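Quercetin 2,3-dioxygenase (Escherichia coli, PDB 1TQ5) catalyses the oxygen-dependent cleavage of quercetin in vitro, releasing carbon monoxide, as a two-domain, metal-binding cupin of the pirin family whose physiological role is unknown. Local coordinates at residues I119-R129 and L154-L162. Sequence-based numbering, arbitrary orientation.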
loop_
_atom_site.group_PDB
_atom_site.type_symbol
_atom_site.label_atom_id
_atom_site.label_comp_id
_atom_site.label_asym_id
_atom_site.label_seq_id
_atom_site.Cartn_x
_atom_site.Cartn_y
_atom_site.Cartn_z
ATOM N N ILE A 119 3.198 -2.006 7.270
ATOM C CA ILE A 119 2.181 -1.898 8.302
ATOM C C ILE A 119 2.715 -2.432 9.625
ATOM O O ILE A 119 3.174 -3.570 9.705
ATOM C CB ILE A 119 0.919 -2.675 7.894
ATOM C CG1 ILE A 119 0.292 -2.003 6.670
ATOM C CG2 ILE A 119 -0.084 -2.724 9.057
ATOM C CD1 ILE A 119 -0.826 -2.796 6.045
HETATM N N MSE A 120 2.675 -1.602 10.659
HETATM C CA MSE A 120 3.155 -2.028 11.967
HETATM C C MSE A 120 2.259 -3.122 12.527
HETATM O O MSE A 120 1.048 -2.960 12.604
HETATM C CB MSE A 120 3.175 -0.858 12.952
HETATM C CG MSE A 120 3.486 -1.297 14.372
HETATM SE SE MSE A 120 3.462 0.033 15.573
HETATM C CE MSE A 120 5.232 0.314 15.784
ATOM N N PRO A 121 2.846 -4.258 12.923
ATOM C CA PRO A 121 2.020 -5.333 13.473
ATOM C C PRO A 121 1.630 -4.986 14.907
ATOM O O PRO A 121 2.452 -4.476 15.669
ATOM C CB PRO A 121 2.944 -6.542 13.390
ATOM C CG PRO A 121 4.294 -5.936 13.662
ATOM C CD PRO A 121 4.261 -4.665 12.834
ATOM N N GLU A 122 0.381 -5.240 15.273
ATOM C CA GLU A 122 -0.062 -4.934 16.627
ATOM C C GLU A 122 0.582 -5.911 17.598
ATOM O O GLU A 122 0.669 -5.647 18.798
ATOM C CB GLU A 122 -1.589 -4.992 16.726
ATOM C CG GLU A 122 -2.219 -6.326 16.379
ATOM C CD GLU A 122 -3.737 -6.254 16.380
ATOM O OE1 GLU A 122 -4.311 -5.817 17.402
ATOM O OE2 GLU A 122 -4.358 -6.632 15.364
ATOM N N GLU A 123 1.039 -7.039 17.059
ATOM C CA GLU A 123 1.712 -8.068 17.843
ATOM C C GLU A 123 3.160 -8.164 17.368
ATOM O O GLU A 123 3.418 -8.315 16.172
ATOM C CB GLU A 123 1.007 -9.425 17.676
ATOM C CG GLU A 123 0.636 -9.790 16.237
ATOM C CD GLU A 123 0.025 -11.184 16.118
ATOM O OE1 GLU A 123 -0.522 -11.518 15.044
ATOM O OE2 GLU A 123 0.098 -11.952 17.098
ATOM N N ASN A 124 4.102 -8.062 18.300
ATOM C CA ASN A 124 5.517 -8.133 17.958
ATOM C C ASN A 124 6.112 -9.507 18.239
ATOM O O ASN A 124 5.585 -10.271 19.046
ATOM C CB ASN A 124 6.309 -7.078 18.736
ATOM C CG ASN A 124 5.838 -5.667 18.451
ATOM O OD1 ASN A 124 5.822 -5.223 17.302
ATOM N ND2 ASN A 124 5.450 -4.951 19.501
ATOM N N GLY A 125 7.216 -9.808 17.563
ATOM C CA GLY A 125 7.884 -11.083 17.753
ATOM C C GLY A 125 7.111 -12.288 17.253
ATOM O O GLY A 125 7.249 -13.383 17.800
ATOM N N ILE A 126 6.297 -12.099 16.220
ATOM C CA ILE A 126 5.522 -13.203 15.668
ATOM C C ILE A 126 6.435 -14.076 14.817
ATOM O O ILE A 126 7.625 -13.801 14.685
ATOM C CB ILE A 126 4.375 -12.714 14.766
ATOM C CG1 ILE A 126 4.941 -12.216 13.434
ATOM C CG2 ILE A 126 3.605 -11.605 15.461
ATOM C CD1 ILE A 126 4.057 -12.521 12.241
ATOM N N THR A 127 5.866 -15.119 14.227
ATOM C CA THR A 127 6.628 -16.031 13.390
ATOM C C THR A 127 6.606 -15.608 11.918
ATOM O O THR A 127 5.544 -15.357 11.348
ATOM C CB THR A 127 6.084 -17.467 13.518
ATOM O OG1 THR A 127 6.728 -18.313 12.556
ATOM C CG2 THR A 127 4.583 -17.483 13.296
ATOM N N PRO A 128 7.786 -15.525 11.288
ATOM C CA PRO A 128 7.934 -15.132 9.883
ATOM C C PRO A 128 7.026 -15.919 8.946
ATOM O O PRO A 128 6.939 -17.142 9.038
ATOM C CB PRO A 128 9.409 -15.402 9.610
ATOM C CG PRO A 128 10.047 -15.116 10.937
ATOM C CD PRO A 128 9.103 -15.802 11.894
ATOM N N ARG A 129 6.357 -15.216 8.038
ATOM C CA ARG A 129 5.461 -15.864 7.088
ATOM C C ARG A 129 5.416 -15.106 5.770
ATOM O O ARG A 129 5.621 -13.892 5.728
ATOM C CB ARG A 129 4.052 -15.952 7.667
ATOM C CG ARG A 129 3.457 -14.602 7.995
ATOM C CD ARG A 129 2.218 -14.314 7.169
ATOM N NE ARG A 129 1.801 -12.926 7.336
ATOM C CZ ARG A 129 0.657 -12.422 6.887
ATOM N NH1 ARG A 129 -0.206 -13.192 6.235
ATOM N NH2 ARG A 129 0.381 -11.142 7.097
ATOM N N LEU A 154 -6.093 -11.654 2.380
ATOM C CA LEU A 154 -4.864 -12.162 2.975
ATOM C C LEU A 154 -4.815 -11.690 4.425
ATOM O O LEU A 154 -5.258 -10.582 4.741
ATOM C CB LEU A 154 -3.639 -11.630 2.220
ATOM C CG LEU A 154 -3.318 -12.214 0.841
ATOM C CD1 LEU A 154 -2.212 -11.400 0.181
ATOM C CD2 LEU A 154 -2.890 -13.671 0.988
ATOM N N LYS A 155 -4.280 -12.520 5.313
ATOM C CA LYS A 155 -4.201 -12.139 6.716
ATOM C C LYS A 155 -3.126 -11.097 6.979
ATOM O O LYS A 155 -2.057 -11.114 6.372
ATOM C CB LYS A 155 -3.938 -13.358 7.607
ATOM C CG LYS A 155 -3.766 -12.988 9.078
ATOM C CD LYS A 155 -3.929 -14.181 10.004
ATOM C CE LYS A 155 -5.380 -14.631 10.074
ATOM N NZ LYS A 155 -5.561 -15.803 10.985
ATOM N N VAL A 156 -3.430 -10.179 7.884
ATOM C CA VAL A 156 -2.490 -9.142 8.271
ATOM C C VAL A 156 -2.539 -9.130 9.793
ATOM O O VAL A 156 -3.617 -9.188 10.381
ATOM C CB VAL A 156 -2.888 -7.751 7.679
ATOM C CG1 VAL A 156 -4.203 -7.272 8.265
ATOM C CG2 VAL A 156 -1.778 -6.741 7.932
ATOM N N HIS A 157 -1.371 -9.093 10.427
ATOM C CA HIS A 157 -1.283 -9.093 11.885
ATOM C C HIS A 157 -1.464 -7.696 12.466
ATOM O O HIS A 157 -0.583 -7.165 13.141
ATOM C CB HIS A 157 0.066 -9.667 12.320
ATOM C CG HIS A 157 0.258 -11.100 11.936
ATOM N ND1 HIS A 157 -0.488 -12.123 12.483
ATOM C CD2 HIS A 157 1.100 -11.681 11.050
ATOM C CE1 HIS A 157 -0.112 -13.272 11.950
ATOM N NE2 HIS A 157 0.849 -13.032 11.077
ATOM N N GLN A 158 -2.623 -7.108 12.198
ATOM C CA GLN A 158 -2.936 -5.774 12.679
ATOM C C GLN A 158 -4.435 -5.570 12.520
ATOM O O GLN A 158 -5.041 -6.101 11.589
ATOM C CB GLN A 158 -2.144 -4.739 11.864
ATOM C CG GLN A 158 -2.375 -3.276 12.223
ATOM C CD GLN A 158 -2.336 -3.012 13.716
ATOM O OE1 GLN A 158 -3.335 -3.187 14.412
ATOM N NE2 GLN A 158 -1.179 -2.596 14.216
ATOM N N ASP A 159 -5.034 -4.832 13.446
ATOM C CA ASP A 159 -6.467 -4.565 13.396
ATOM C C ASP A 159 -6.748 -3.591 12.257
ATOM O O ASP A 159 -7.121 -2.441 12.490
ATOM C CB ASP A 159 -6.936 -3.953 14.721
ATOM C CG ASP A 159 -8.435 -3.710 14.755
ATOM O OD1 ASP A 159 -8.884 -2.857 15.552
ATOM O OD2 ASP A 159 -9.165 -4.382 13.994
HETATM N N MSE A 160 -6.563 -4.045 11.023
HETATM C CA MSE A 160 -6.799 -3.178 9.875
HETATM C C MSE A 160 -7.301 -3.934 8.655
HETATM O O MSE A 160 -7.017 -5.115 8.478
HETATM C CB MSE A 160 -5.508 -2.429 9.508
HETATM C CG MSE A 160 -4.444 -3.275 8.804
HETATM SE SE MSE A 160 -4.744 -3.505 7.022
HETATM C CE MSE A 160 -4.092 -1.939 6.395
ATOM N N GLU A 161 -8.057 -3.233 7.818
ATOM C CA GLU A 161 -8.577 -3.805 6.586
ATOM C C GLU A 161 -8.105 -2.947 5.416
ATOM O O GLU A 161 -8.016 -1.724 5.530
ATOM C CB GLU A 161 -10.102 -3.823 6.597
ATOM C CG GLU A 161 -10.720 -4.642 7.705
ATOM C CD GLU A 161 -12.224 -4.716 7.569
ATOM O OE1 GLU A 161 -12.850 -3.650 7.375
ATOM O OE2 GLU A 161 -12.781 -5.831 7.658
ATOM N N LEU A 162 -7.807 -3.595 4.298
ATOM C CA LEU A 162 -7.366 -2.909 3.091
ATOM C C LEU A 162 -8.248 -3.371 1.939
ATOM O O LEU A 162 -8.436 -4.568 1.728
ATOM C CB LEU A 162 -5.902 -3.238 2.770
ATOM C CG LEU A 162 -5.358 -2.712 1.430
ATOM C CD1 LEU A 162 -5.418 -1.182 1.393
ATOM C CD2 LEU A 162 -3.920 -3.196 1.231
#
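Glu-122 and Gln-158 bring the two backbones closest, CA to CA 5.0 Å, where Glu-122 N donates a hydrogen bond to His-157 O (3.0 Å); from there the chains diverge to 10.4 Å between the CA atoms of Arg-129 and Lys-155. An inverse gamma turn centred at His-157 carries its ring into the bow of the 119-129 loop. Ile-126 CD1 meets His-157 CD2 at 3.3 Å, Glu-123 OE1 lies 2.6 Å from His-157 ND1, and His-157 NE2 sits over one face of the Arg-129 guanidinium, the two planes 70° apart. Bent at chi2 (117°), Arg-129 sends NH1 and NH2 end-on to the single atom Lys-155 O, which lies in the guanidinium plane although both donors stand above the carbonyl plane. Gln-158 turns at chi2 (47°), bringing NE2 to Met-120 O (2.8 Å), while its OE1 accepts from Asp-159 N, so both ends of the amide are held. Deeper, Ile-119 CD1 and CE of Met-160, a selenomethionine, meet tip to tip at a tight 3.4 Å. Glu-63 OE1 salt-bridges Arg-129 NH2 and accepts a hydrogen bond from His-157 N, linking both segments to strand 63-70. Mainly polar bonds to main-chain atoms, backed by this apolar contact, thus join the two cupin domains.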